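PDB 3TNL: shikimate dehydrogenase (NADP(+)) from Listeria monocytogenes, which probably catalyses the reversible NADPH-linked reduction of 3-dehydroshikimate to shikimate on the pathway to chorismate and the aromatic amino acids. Local coordinates for residues 63-68 and 299-304; 72-77 and 98-103; 112-117 and 170-175; 154-159 and 178-183; 251-256 and 276-281. One frame throughout, in Å; residues are numbered along the deposited sequence.

Contact 1 of 5, residues 63-68 and 299-304; sequences LGLDYV and IWTHKE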
# COMPACT_ATOMS: atom_id res chain seq x y z
N LEU B 63 -7.27 12.28 -13.02
CA LEU B 63 -7.49 11.43 -14.19
C LEU B 63 -8.48 10.29 -13.93
O LEU B 63 -8.81 9.54 -14.84
CB LEU B 63 -6.18 10.84 -14.72
CG LEU B 63 -5.11 11.81 -15.25
CD1 LEU B 63 -4.02 11.05 -15.95
CD2 LEU B 63 -5.71 12.81 -16.19
N GLY B 64 -8.91 10.14 -12.67
CA GLY B 64 -9.83 9.06 -12.30
C GLY B 64 -9.21 7.67 -12.37
O GLY B 64 -9.89 6.69 -12.66
N LEU B 65 -7.91 7.58 -12.10
CA LEU B 65 -7.21 6.32 -12.13
C LEU B 65 -7.26 5.73 -10.72
O LEU B 65 -7.10 6.46 -9.74
CB LEU B 65 -5.75 6.49 -12.58
CG LEU B 65 -5.54 7.25 -13.89
CD1 LEU B 65 -4.05 7.20 -14.25
CD2 LEU B 65 -6.41 6.71 -15.01
N ASP B 66 -7.46 4.42 -10.63
CA ASP B 66 -7.66 3.79 -9.34
C ASP B 66 -6.37 3.28 -8.71
O ASP B 66 -6.14 2.07 -8.58
CB ASP B 66 -8.70 2.69 -9.47
CG ASP B 66 -9.36 2.35 -8.14
OD1 ASP B 66 -10.17 1.39 -8.17
OD2 ASP B 66 -9.08 3.04 -7.11
N TYR B 67 -5.52 4.24 -8.36
CA TYR B 67 -4.26 4.01 -7.70
C TYR B 67 -4.11 5.00 -6.56
O TYR B 67 -4.73 6.07 -6.54
CB TYR B 67 -3.07 4.21 -8.64
CG TYR B 67 -2.74 3.11 -9.62
CD1 TYR B 67 -2.03 1.98 -9.22
CD2 TYR B 67 -3.07 3.23 -10.96
CE1 TYR B 67 -1.69 0.98 -10.11
CE2 TYR B 67 -2.72 2.23 -11.87
CZ TYR B 67 -2.04 1.11 -11.44
OH TYR B 67 -1.69 0.12 -12.33
N VAL B 68 -3.26 4.62 -5.62
CA VAL B 68 -2.87 5.48 -4.52
C VAL B 68 -1.37 5.31 -4.39
O VAL B 68 -0.83 4.25 -4.77
CB VAL B 68 -3.58 5.12 -3.20
CG1 VAL B 68 -5.05 5.51 -3.25
CG2 VAL B 68 -3.42 3.65 -2.89
N ILE B 299 5.28 5.52 -17.03
CA ILE B 299 5.84 4.17 -16.93
C ILE B 299 4.82 3.27 -16.18
O ILE B 299 4.60 2.13 -16.57
CB ILE B 299 7.23 4.20 -16.24
CG1 ILE B 299 8.32 4.68 -17.22
CG2 ILE B 299 7.60 2.84 -15.74
CD1 ILE B 299 9.63 5.06 -16.57
N TRP B 300 4.19 3.78 -15.13
CA TRP B 300 3.27 2.95 -14.38
C TRP B 300 1.89 2.81 -14.99
O TRP B 300 1.35 1.70 -15.05
CB TRP B 300 3.08 3.46 -12.95
CG TRP B 300 4.37 3.52 -12.12
CD1 TRP B 300 5.36 2.60 -12.06
CD2 TRP B 300 4.75 4.57 -11.23
NE1 TRP B 300 6.33 3.03 -11.21
CE2 TRP B 300 5.99 4.25 -10.70
CE3 TRP B 300 4.15 5.79 -10.87
CZ2 TRP B 300 6.66 5.07 -9.80
CZ3 TRP B 300 4.83 6.62 -9.98
CH2 TRP B 300 6.04 6.25 -9.45
N THR B 301 1.33 3.94 -15.39
CA THR B 301 -0.08 4.03 -15.84
C THR B 301 -0.34 4.02 -17.32
O THR B 301 -1.48 3.78 -17.75
CB THR B 301 -0.76 5.30 -15.28
OG1 THR B 301 -0.28 6.46 -15.99
CG2 THR B 301 -0.54 5.45 -13.74
N HIS B 302 0.67 4.36 -18.11
CA HIS B 302 0.54 4.48 -19.55
C HIS B 302 -0.49 5.52 -19.92
O HIS B 302 -1.17 5.42 -20.95
CB HIS B 302 0.41 3.12 -20.24
CG HIS B 302 1.68 2.35 -20.17
ND1 HIS B 302 2.75 2.63 -21.00
CD2 HIS B 302 2.12 1.42 -19.29
CE1 HIS B 302 3.77 1.87 -20.66
NE2 HIS B 302 3.42 1.12 -19.64
N LYS B 303 -0.57 6.53 -19.05
CA LYS B 303 -1.33 7.72 -19.30
C LYS B 303 -0.42 8.90 -18.98
O LYS B 303 0.49 8.81 -18.18
CB LYS B 303 -2.62 7.75 -18.54
CG LYS B 303 -3.50 6.55 -18.95
CD LYS B 303 -4.94 6.77 -18.70
CE LYS B 303 -5.74 5.54 -19.10
NZ LYS B 303 -7.19 5.76 -19.10
N GLU B 304 -0.66 10.01 -19.66
CA GLU B 304 0.13 11.21 -19.49
C GLU B 304 -0.30 11.97 -18.24
O GLU B 304 -1.48 12.25 -18.07
CB GLU B 304 -0.10 12.10 -20.73
CG GLU B 304 0.72 13.37 -20.76
CD GLU B 304 0.58 14.12 -22.08
OE1 GLU B 304 -0.30 13.78 -22.90
OE2 GLU B 304 1.37 15.06 -22.28

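Contact 2 of 5, residues 72-77 and 98-103; sequences FEVGDK and MPNKTN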
# COMPACT_ATOMS: atom_id res chain seq x y z
N PHE B 72 7.00 4.52 2.44
CA PHE B 72 7.45 3.57 3.50
C PHE B 72 8.90 3.86 3.87
O PHE B 72 9.73 4.07 3.00
CB PHE B 72 7.28 2.09 3.05
CG PHE B 72 5.88 1.80 2.58
CD1 PHE B 72 4.89 1.50 3.48
CD2 PHE B 72 5.56 1.86 1.24
CE1 PHE B 72 3.58 1.27 3.07
CE2 PHE B 72 4.24 1.68 0.82
CZ PHE B 72 3.25 1.36 1.74
N GLU B 73 9.20 3.85 5.18
CA GLU B 73 10.57 4.09 5.69
C GLU B 73 11.36 2.85 5.54
O GLU B 73 11.23 1.93 6.33
CB GLU B 73 10.52 4.53 7.16
CG GLU B 73 9.84 5.86 7.28
CD GLU B 73 9.67 6.37 8.69
OE1 GLU B 73 9.26 5.58 9.57
OE2 GLU B 73 9.89 7.58 8.89
N VAL B 74 12.17 2.83 4.50
CA VAL B 74 12.93 1.67 4.12
C VAL B 74 14.36 2.04 3.87
O VAL B 74 14.67 2.90 3.07
CB VAL B 74 12.32 1.07 2.83
CG1 VAL B 74 13.15 -0.11 2.31
CG2 VAL B 74 10.86 0.64 3.09
N GLY B 75 15.25 1.34 4.56
CA GLY B 75 16.68 1.51 4.41
C GLY B 75 17.36 0.20 4.06
O GLY B 75 16.70 -0.76 3.63
N ASP B 76 18.67 0.13 4.29
CA ASP B 76 19.46 -1.05 3.93
C ASP B 76 18.92 -2.35 4.50
O ASP B 76 18.85 -3.36 3.79
CB ASP B 76 20.91 -0.91 4.45
CG ASP B 76 21.70 0.21 3.79
OD1 ASP B 76 21.32 0.71 2.71
OD2 ASP B 76 22.77 0.56 4.35
N LYS B 77 18.56 -2.33 5.77
CA LYS B 77 18.10 -3.56 6.45
C LYS B 77 16.79 -4.10 5.95
O LYS B 77 16.55 -5.31 6.03
CB LYS B 77 18.00 -3.34 7.97
CG LYS B 77 17.52 -4.56 8.75
CD LYS B 77 17.58 -4.35 10.27
CE LYS B 77 17.28 -5.66 11.01
NZ LYS B 77 17.52 -5.57 12.49
N MET B 98 17.00 7.79 -1.43
CA MET B 98 18.08 7.47 -0.48
C MET B 98 17.53 6.69 0.70
O MET B 98 16.49 7.00 1.22
CB MET B 98 18.77 8.74 0.03
CG MET B 98 19.62 9.47 -0.99
SD MET B 98 20.53 10.85 -0.24
CE MET B 98 21.51 11.37 -1.66
N PRO B 99 18.29 5.70 1.17
CA PRO B 99 19.63 5.25 0.76
C PRO B 99 19.66 4.04 -0.17
O PRO B 99 20.64 3.31 -0.20
CB PRO B 99 20.21 4.82 2.12
CG PRO B 99 19.03 4.14 2.77
CD PRO B 99 17.84 4.98 2.38
N ASN B 100 18.60 3.83 -0.95
CA ASN B 100 18.44 2.60 -1.72
C ASN B 100 18.67 2.62 -3.22
O ASN B 100 18.61 1.56 -3.85
CB ASN B 100 16.98 2.14 -1.52
CG ASN B 100 16.58 2.05 -0.07
OD1 ASN B 100 17.28 1.47 0.71
ND2 ASN B 100 15.44 2.62 0.28
N LYS B 101 18.94 3.79 -3.79
CA LYS B 101 19.00 3.89 -5.27
C LYS B 101 20.13 3.13 -5.94
O LYS B 101 19.97 2.66 -7.05
CB LYS B 101 19.01 5.35 -5.71
CG LYS B 101 17.79 6.10 -5.28
CD LYS B 101 17.75 7.51 -5.85
CE LYS B 101 18.86 8.39 -5.32
NZ LYS B 101 18.83 9.77 -5.92
N THR B 102 21.29 3.06 -5.30
CA THR B 102 22.42 2.35 -5.89
C THR B 102 22.50 0.86 -5.53
O THR B 102 23.28 0.14 -6.13
CB THR B 102 23.74 3.04 -5.57
OG1 THR B 102 23.99 2.98 -4.17
CG2 THR B 102 23.73 4.47 -6.03
N ASN B 103 21.69 0.39 -4.58
CA ASN B 103 21.68 -1.02 -4.20
C ASN B 103 20.55 -1.84 -4.79
O ASN B 103 20.67 -3.04 -4.94
CB ASN B 103 21.56 -1.18 -2.67
CG ASN B 103 22.83 -0.82 -1.91
OD1 ASN B 103 23.92 -0.79 -2.47
ND2 ASN B 103 22.69 -0.60 -0.61
O HOH W 1 19.79 0.10 0.65
O HOH W 2 22.76 2.42 1.52

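Contact 3 of 5, residues 112-117 and 170-175; sequences SPAAEL and CIQAAL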
# COMPACT_ATOMS: atom_id res chain seq x y z
N SER B 112 16.88 -0.06 -17.45
CA SER B 112 16.93 0.76 -18.64
C SER B 112 18.42 1.06 -18.92
O SER B 112 19.27 0.89 -18.04
CB SER B 112 16.19 2.08 -18.42
OG SER B 112 16.89 2.90 -17.50
N PRO B 113 18.75 1.52 -20.13
CA PRO B 113 20.15 1.83 -20.38
C PRO B 113 20.76 2.86 -19.43
O PRO B 113 21.89 2.66 -18.97
CB PRO B 113 20.14 2.37 -21.81
CG PRO B 113 18.98 1.68 -22.44
CD PRO B 113 17.93 1.57 -21.35
N ALA B 114 20.05 3.92 -19.10
CA ALA B 114 20.57 4.94 -18.22
C ALA B 114 20.69 4.43 -16.79
O ALA B 114 21.64 4.76 -16.09
CB ALA B 114 19.70 6.18 -18.27
N ALA B 115 19.72 3.63 -16.33
CA ALA B 115 19.81 3.09 -14.99
C ALA B 115 21.04 2.22 -14.85
O ALA B 115 21.73 2.24 -13.82
CB ALA B 115 18.56 2.29 -14.62
N GLU B 116 21.31 1.42 -15.88
CA GLU B 116 22.49 0.57 -15.91
C GLU B 116 23.76 1.42 -15.85
O GLU B 116 24.62 1.22 -15.00
CB GLU B 116 22.48 -0.28 -17.19
CG GLU B 116 23.72 -1.15 -17.43
CD GLU B 116 23.87 -2.29 -16.44
OE1 GLU B 116 22.87 -2.98 -16.16
OE2 GLU B 116 25.01 -2.53 -15.98
N LEU B 117 23.85 2.42 -16.73
CA LEU B 117 25.08 3.22 -16.83
C LEU B 117 25.27 4.12 -15.62
O LEU B 117 26.37 4.25 -15.10
CB LEU B 117 25.11 4.01 -18.14
CG LEU B 117 26.37 4.79 -18.46
CD1 LEU B 117 27.61 3.90 -18.47
CD2 LEU B 117 26.19 5.48 -19.79
N CYS B 170 24.39 14.35 -15.54
CA CYS B 170 25.55 14.27 -16.46
C CYS B 170 25.42 13.11 -17.44
O CYS B 170 25.62 13.30 -18.65
CB CYS B 170 26.86 14.13 -15.72
SG CYS B 170 27.43 15.60 -14.84
N ILE B 171 25.09 11.92 -16.92
CA ILE B 171 24.93 10.72 -17.74
C ILE B 171 23.83 10.93 -18.74
O ILE B 171 24.02 10.74 -19.94
CB ILE B 171 24.61 9.48 -16.87
CG1 ILE B 171 25.83 9.12 -16.03
CG2 ILE B 171 24.23 8.28 -17.74
CD1 ILE B 171 27.02 8.71 -16.85
N GLN B 172 22.68 11.36 -18.26
CA GLN B 172 21.51 11.55 -19.17
C GLN B 172 21.80 12.61 -20.25
O GLN B 172 21.46 12.45 -21.43
CB GLN B 172 20.21 11.91 -18.45
CG GLN B 172 19.03 11.66 -19.35
CD GLN B 172 18.84 10.17 -19.63
OE1 GLN B 172 18.68 9.37 -18.71
NE2 GLN B 172 18.89 9.79 -20.91
N ALA B 173 22.45 13.70 -19.85
CA ALA B 173 22.79 14.76 -20.79
C ALA B 173 23.68 14.18 -21.89
O ALA B 173 23.45 14.43 -23.07
CB ALA B 173 23.49 15.92 -20.07
N ALA B 174 24.68 13.38 -21.51
CA ALA B 174 25.59 12.74 -22.48
C ALA B 174 24.85 11.78 -23.41
O ALA B 174 25.07 11.79 -24.63
CB ALA B 174 26.69 12.01 -21.78
N LEU B 175 23.98 10.95 -22.83
CA LEU B 175 23.16 10.02 -23.64
C LEU B 175 22.23 10.78 -24.58
O LEU B 175 21.94 10.29 -25.67
CB LEU B 175 22.34 9.09 -22.72
CG LEU B 175 23.14 8.06 -21.92
CD1 LEU B 175 22.28 7.37 -20.91
CD2 LEU B 175 23.86 7.03 -22.85

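Contact 4 of 5, residues 154-159 and 178-183; sequences GKKMTI and VKEISI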
# COMPACT_ATOMS: atom_id res chain seq x y z
N GLY B 154 23.95 19.22 -28.33
CA GLY B 154 25.06 19.55 -29.21
C GLY B 154 25.95 20.67 -28.70
O GLY B 154 26.80 21.17 -29.42
N LYS B 155 25.79 21.01 -27.42
CA LYS B 155 26.52 22.11 -26.82
C LYS B 155 27.25 21.67 -25.57
O LYS B 155 27.33 20.49 -25.29
CB LYS B 155 25.55 23.26 -26.55
CG LYS B 155 24.81 23.70 -27.81
CD LYS B 155 23.77 24.75 -27.56
CE LYS B 155 22.98 25.05 -28.81
NZ LYS B 155 21.87 26.01 -28.51
N LYS B 156 27.80 22.63 -24.83
CA LYS B 156 28.60 22.38 -23.65
C LYS B 156 27.90 22.80 -22.37
O LYS B 156 27.32 23.90 -22.30
CB LYS B 156 29.91 23.13 -23.75
CG LYS B 156 30.80 23.02 -22.60
CD LYS B 156 32.16 23.59 -23.04
CE LYS B 156 33.17 23.46 -21.98
NZ LYS B 156 34.57 23.69 -22.51
N MET B 157 27.92 21.92 -21.38
CA MET B 157 27.40 22.21 -20.06
C MET B 157 28.54 22.18 -19.09
O MET B 157 29.41 21.32 -19.18
CB MET B 157 26.35 21.17 -19.62
CG MET B 157 25.88 21.31 -18.16
SD MET B 157 24.45 20.28 -17.72
CE MET B 157 25.16 18.64 -17.97
N THR B 158 28.51 23.12 -18.14
CA THR B 158 29.41 23.15 -17.00
C THR B 158 28.48 22.89 -15.79
O THR B 158 27.46 23.51 -15.66
CB THR B 158 30.16 24.45 -16.83
OG1 THR B 158 31.06 24.58 -17.95
CG2 THR B 158 30.96 24.48 -15.56
N ILE B 159 28.84 21.94 -14.95
CA ILE B 159 28.00 21.57 -13.83
C ILE B 159 28.81 21.36 -12.56
O ILE B 159 29.92 20.81 -12.60
CB ILE B 159 27.17 20.32 -14.21
CG1 ILE B 159 26.16 19.95 -13.11
CG2 ILE B 159 28.07 19.12 -14.55
CD1 ILE B 159 25.20 18.84 -13.52
N VAL B 178 24.30 16.05 -25.48
CA VAL B 178 25.12 17.19 -25.09
C VAL B 178 26.55 16.85 -25.57
O VAL B 178 27.04 15.74 -25.37
CB VAL B 178 25.00 17.43 -23.60
CG1 VAL B 178 26.08 18.38 -23.11
CG2 VAL B 178 23.59 17.94 -23.30
N LYS B 179 27.23 17.82 -26.16
CA LYS B 179 28.54 17.58 -26.79
C LYS B 179 29.72 17.50 -25.82
O LYS B 179 30.65 16.72 -26.03
CB LYS B 179 28.82 18.67 -27.85
CG LYS B 179 30.11 18.51 -28.67
CD LYS B 179 30.41 19.77 -29.50
CE LYS B 179 31.61 19.54 -30.41
NZ LYS B 179 32.78 19.07 -29.65
N GLU B 180 29.67 18.33 -24.78
CA GLU B 180 30.75 18.40 -23.81
C GLU B 180 30.19 18.69 -22.45
O GLU B 180 29.24 19.47 -22.34
CB GLU B 180 31.67 19.58 -24.16
CG GLU B 180 32.21 19.62 -25.58
CD GLU B 180 33.01 20.91 -25.82
OE1 GLU B 180 32.38 21.96 -26.14
OE2 GLU B 180 34.27 20.81 -25.77
N ILE B 181 30.77 18.09 -21.44
CA ILE B 181 30.38 18.32 -20.05
C ILE B 181 31.62 18.53 -19.21
O ILE B 181 32.53 17.69 -19.20
CB ILE B 181 29.56 17.14 -19.46
CG1 ILE B 181 28.27 16.95 -20.26
CG2 ILE B 181 29.25 17.38 -18.00
CD1 ILE B 181 27.39 15.81 -19.83
N SER B 182 31.68 19.67 -18.53
CA SER B 182 32.73 19.97 -17.60
C SER B 182 32.15 19.97 -16.18
O SER B 182 31.29 20.79 -15.85
CB SER B 182 33.40 21.29 -17.89
OG SER B 182 34.06 21.19 -19.16
N ILE B 183 32.65 19.03 -15.37
CA ILE B 183 32.20 18.85 -13.99
C ILE B 183 33.19 19.47 -13.03
O ILE B 183 34.41 19.30 -13.17
CB ILE B 183 32.10 17.34 -13.64
CG1 ILE B 183 31.25 16.59 -14.68
CG2 ILE B 183 31.62 17.12 -12.18
CD1 ILE B 183 31.30 15.06 -14.57

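Contact 5 of 5, residues 251-256 and 276-281; sequences DMLRPE and EEQGCQ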
# COMPACT_ATOMS: atom_id res chain seq x y z
N ASP B 251 31.41 38.13 -12.94
CA ASP B 251 31.94 38.37 -14.30
C ASP B 251 32.29 37.09 -15.05
O ASP B 251 32.73 37.14 -16.22
CB ASP B 251 33.12 39.34 -14.28
CG ASP B 251 34.36 38.77 -13.62
OD1 ASP B 251 35.34 39.53 -13.45
OD2 ASP B 251 34.43 37.57 -13.30
N MET B 252 32.05 35.94 -14.43
CA MET B 252 32.17 34.64 -15.12
C MET B 252 30.89 34.37 -15.92
O MET B 252 30.86 33.51 -16.81
CB MET B 252 32.45 33.46 -14.17
CG MET B 252 33.76 33.56 -13.54
SD MET B 252 34.01 32.17 -12.45
CE MET B 252 35.73 32.49 -11.95
N LEU B 253 29.82 35.13 -15.64
CA LEU B 253 28.53 34.96 -16.32
C LEU B 253 28.41 35.99 -17.44
O LEU B 253 29.20 36.94 -17.51
CB LEU B 253 27.40 35.11 -15.30
CG LEU B 253 27.49 34.32 -14.00
CD1 LEU B 253 26.21 34.49 -13.16
CD2 LEU B 253 27.69 32.87 -14.28
N ARG B 254 27.44 35.79 -18.34
CA ARG B 254 27.16 36.70 -19.44
C ARG B 254 25.69 36.58 -19.76
O ARG B 254 25.07 35.56 -19.44
CB ARG B 254 28.00 36.39 -20.67
CG ARG B 254 27.71 35.00 -21.30
CD ARG B 254 28.70 34.63 -22.36
NE ARG B 254 28.28 33.40 -23.04
CZ ARG B 254 28.44 32.18 -22.54
NH1 ARG B 254 28.97 31.99 -21.34
NH2 ARG B 254 28.00 31.15 -23.26
N PRO B 255 25.11 37.58 -20.43
CA PRO B 255 23.67 37.57 -20.63
C PRO B 255 23.09 36.42 -21.45
O PRO B 255 21.94 36.04 -21.24
CB PRO B 255 23.40 38.92 -21.29
CG PRO B 255 24.48 39.77 -20.87
CD PRO B 255 25.69 38.89 -20.78
N GLU B 256 23.88 35.83 -22.35
CA GLU B 256 23.39 34.73 -23.17
C GLU B 256 23.39 33.39 -22.47
O GLU B 256 22.73 32.45 -22.91
CB GLU B 256 24.22 34.61 -24.48
CG GLU B 256 23.97 35.75 -25.43
CD GLU B 256 24.67 35.60 -26.78
OE1 GLU B 256 25.42 34.62 -26.98
OE2 GLU B 256 24.44 36.48 -27.65
N GLU B 276 20.52 36.40 -12.41
CA GLU B 276 19.55 37.42 -12.84
C GLU B 276 20.23 38.80 -12.91
O GLU B 276 19.99 39.61 -13.84
CB GLU B 276 18.34 37.44 -11.92
CG GLU B 276 17.48 36.21 -11.95
CD GLU B 276 16.17 36.40 -11.18
OE1 GLU B 276 15.92 37.50 -10.65
OE2 GLU B 276 15.39 35.44 -11.11
N GLU B 277 21.05 39.11 -11.90
CA GLU B 277 21.77 40.41 -11.85
C GLU B 277 22.69 40.59 -13.06
O GLU B 277 23.03 41.71 -13.43
CB GLU B 277 22.57 40.56 -10.55
CG GLU B 277 21.73 40.63 -9.28
CD GLU B 277 22.56 40.45 -7.99
OE1 GLU B 277 21.97 40.28 -6.90
OE2 GLU B 277 23.81 40.45 -8.07
N GLN B 278 23.20 39.49 -13.59
CA GLN B 278 24.06 39.55 -14.77
C GLN B 278 23.32 39.45 -16.10
O GLN B 278 23.96 39.50 -17.17
CB GLN B 278 25.15 38.50 -14.68
CG GLN B 278 26.02 38.71 -13.43
CD GLN B 278 26.65 40.11 -13.38
OE1 GLN B 278 27.30 40.54 -14.32
NE2 GLN B 278 26.45 40.80 -12.28
N GLY B 279 21.99 39.34 -16.05
CA GLY B 279 21.18 39.27 -17.26
C GLY B 279 20.96 37.89 -17.84
O GLY B 279 20.47 37.73 -18.96
N CYS B 280 21.39 36.86 -17.14
CA CYS B 280 21.23 35.54 -17.66
C CYS B 280 19.82 35.00 -17.62
O CYS B 280 18.97 35.50 -16.88
CB CYS B 280 22.02 34.55 -16.77
SG CYS B 280 23.75 34.94 -16.45
N GLN B 281 19.54 33.99 -18.45
CA GLN B 281 18.29 33.24 -18.36
C GLN B 281 18.52 32.29 -17.18
O GLN B 281 19.62 31.78 -17.01
CB GLN B 281 18.07 32.38 -19.60
CG GLN B 281 17.83 33.14 -20.87
CD GLN B 281 16.38 33.39 -21.11
OE1 GLN B 281 15.61 33.63 -20.19
NE2 GLN B 281 15.98 33.34 -22.38

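Contact 1 of 5, residues 63-68 and 299-304
L65 stands opposite T301 and L63 opposite K303, with CA atoms of the first pair 8.4 Å apart; no backbone hydrogen bond joins the two segments, and the gap is bridged mainly by side chains. L65 has more surface buried here than any other residue. Its CD1 branch rests on the flank of T301, 3.9 Å from T301 CB and nearly as close to CG2, the two side chains meeting at about a right angle. The other branch, L65 CD2, lies 4.0 Å from CD of K303, whose chain is extended beyond CG and runs past the leucine with its aliphatic part. T301 presents carbon to L65 because its OG1 is turned between the backbone N and the carbonyl carbon (chi1 74°). There the hydroxyl hydrogen-bonds to F297 O in the preceding helical turn and accepts from K303 N at 3.1 Å, an ST turn at the helix end. Further along, the ring of Y67 approaches the T301 methyl obliquely, Y67 CE2 to T301 CG2 4.3 Å, while L63 CD1 meets the backbone oxygen of E304 at 3.5 Å. W300 directs its indole away, to bond with V124 O and meet H56 edge-to-face. The arrangement is that of the two-domain shikimate dehydrogenase fold, in which helix 286-301 comes back to pack on the substrate-binding domain beside strand 67-73.

Contact 2 of 5, residues 72-77 and 98-103
N100 swings CG away from its own carbonyl carbon and beside its backbone N (chi1 -52°), which carries the amide across to the end of strand 67-73. There ND2 donates to V74 O at 2.9 Å in a nearly straight bond (168°). The oxygen lies close to the amide plane of N100, but the nitrogen sits well above the carbonyl plane of V74, 51° out of it, and so misses the lone-pair directions. The opposite end of the same amide faces the next residue, N100 OD1 lying 3.6 Å from G75 C. P99, preceded by a cis peptide bond, lays its ring against the glycine, with P99 CG 3.9 Å from G75 CA. This close approach joins the end of strand 67-73, outermost in its sheet within this chain, to the loop after strand 93-96, the loop that holds K101, inferred to be the catalytic proton acceptor, and M98, which touches the NAD. N100 ND2 also makes a weak bond to I43 O of strand 38-44, a second backbone acceptor for the same amide nitrogen. Toward solvent, at the exposed D76, the link is made by water. D76 OD1 is 3.8 Å from N103 ND2, their carboxylate and amide planes well turned against each other, and one water between them lies 2.6 Å from D76 OD1 and accepts from N103 ND2 at 3.2 Å. It is also close to N100 OD1, though more acceptors surround it than it has protons to give. A second water donates to D76 OD1 and to P99 O, the latter at 2.9 Å.

Contact 3 of 5, residues 112-117 and 170-175
L117 and L175 fill the space between two helical segments that cross at 132°, closer to antiparallel than parallel, with axes 10.2 Å apart at closest approach. L117 holds CG anti to its backbone N (chi1 -174°), which sends the CD2 methyl outward across the gap. That methyl meets two partners at once, CG2 of I171 at 4.0 Å and CD2 of L175 at 4.1 Å, both side chains crossing it at a slant. In I171 it is the short branch CG2 that makes the touch. L175 divides its two methyls between the partners on the facing helix: CD2 goes to L117, and CD1 sits over A114, 3.9 Å from A114 CB. A114 has nothing beyond its CB, and here the backbones come nearest, the CA atoms of A114 and Q172 being 6.7 Å apart. The contact spans the two domains, setting helix 113-118 of the substrate-binding part against helix 164-175, the helix that follows the first strand of the Rossmann-type nucleotide-binding domain. Q172 bends at chi2 (67°), so its chain folds round and brings OE1 to within 3.4 Å of A114 CB, a contact of oxygen on methyl. At the other end of that amide, NE2 bonds to the carboxylate of D176, just past the end of the same helix. S112 caps the first turn of its helix as N-cap residue, its OG accepting from A115 N at 3.1 Å. Next to the leucines, the backbone oxygen of L117 bonds to K200 NZ of helix 191-204, whose I201 packs on I171.

Contact 4 of 5, residues 154-159 and 178-183
M157, I159, I181 and I183 form the apolar centre on one face of two parallel strands. I159 CG2, placed between the backbone N and the carbonyl carbon of its own residue, touches both isoleucines of the partner strand, I181 CG2 at 4.0 Å and I183 CG1 at 4.1 Å. M157 is extended as far as its sulfur and then bends at chi3 (63°), laying its CE methyl alongside I181 CD1. Beneath these side chains the backbones bond in regular parallel fashion: M157 N donates to E180 O, S182 N to M157 O and I159 N to S182 O. CA-H...O contacts supplement them, as from T158 CA to S182 O at 3.2 Å. At the start of the pair K155 O takes two donors, K179 N at 2.8 Å in the carbonyl plane and E180 N at 3.2 Å from above it. On the reverse face the extended chain of K156 crosses E180 at a slant, K156 CD lying 3.5 Å from E180 OE1. Its tip continues to S182, with K156 CE 3.7 Å from S182 OG. K156 NZ and E180 OE2 are 4.4 Å apart, beyond a salt bridge; the ammonium group pairs instead with E223 and E226, and S182 OG also bonds to E223. These glutamates belong to helix 217-226, which packs on the K156 face. Helix 164-175, whose C170 and A173 pack on the apolar face, connects the two strands as the first beta-alpha-beta crossover of the Rossmann-type parallel sheet, and strand 229-232 flanks strand 156-160 on its other side.

Contact 5 of 5, residues 251-256 and 276-281
Q278, P255 and L253 lose the most surface here, with C280 equal to L253. Q278 does its touching close to the backbone: its CB lies 4.1 Å from CB of L253, and its carbonyl oxygen faces the ring of P255, with P255 CG 3.7 Å from Q278 O. The carbonyl oxygens of Q278 and G279, where helix 270-277 gives way to the turn, thus both lie near the proline ring, G279 O 3.9 Å from P255 CB. Beyond the ring the backbones draw together, the CA atoms of P255 and C280 standing 4.3 Å apart. Two acceptors face each other at this point, P255 O and G279 O at 3.2 Å, an approach that is probably unfavourable electrostatically and is made without a hydrogen bond between them. L253 packs against Q278 CB and C280. L253 CB lies 3.8 Å from C280 SG, and chi1 of -49°, with CG beside the backbone N, brings CD1 near the same sulfur. C280 SG also sits 3.3 Å from R254 O, so the sulfur has a leucine side chain and a backbone carbonyl as near neighbours. R254 turns its guanidinium group away, where it bonds to the backbone oxygens of I224 and S227 at the end of helix 217-226. G279 closes the helix: with positive phi and two bonds back into the last turn, one of them G279 N to E276 O at 3.0 Å, this is a Schellman motif, which here ends the helix of the last beta-alpha-beta crossover of the parallel sheet and turns the chain into strand 281-283 beside strand 258-261.

In the fold
From the N terminus, the chain opens contact 1 at 63-68 and closes it only at 299-304, so the other four contacts nest within its loop. Contact 2 closes a short loop inside the substrate-binding domain, starting from the same strand 67-73 that contact 1 uses. Contact 3 opens next at 112-117, and contact 4 opens at 154-159 before contact 3 closes at 170-175; the two cross, and they touch where helix 164-175 lies on strands 156-160 and 180-185. Contact 3 links the two domains, and contact 4 pairs two neighbouring strands inside the nucleotide-binding sheet. Contact 5, in series after these, ties together the far edge of that sheet, about 41 Å from contact 1 between centres.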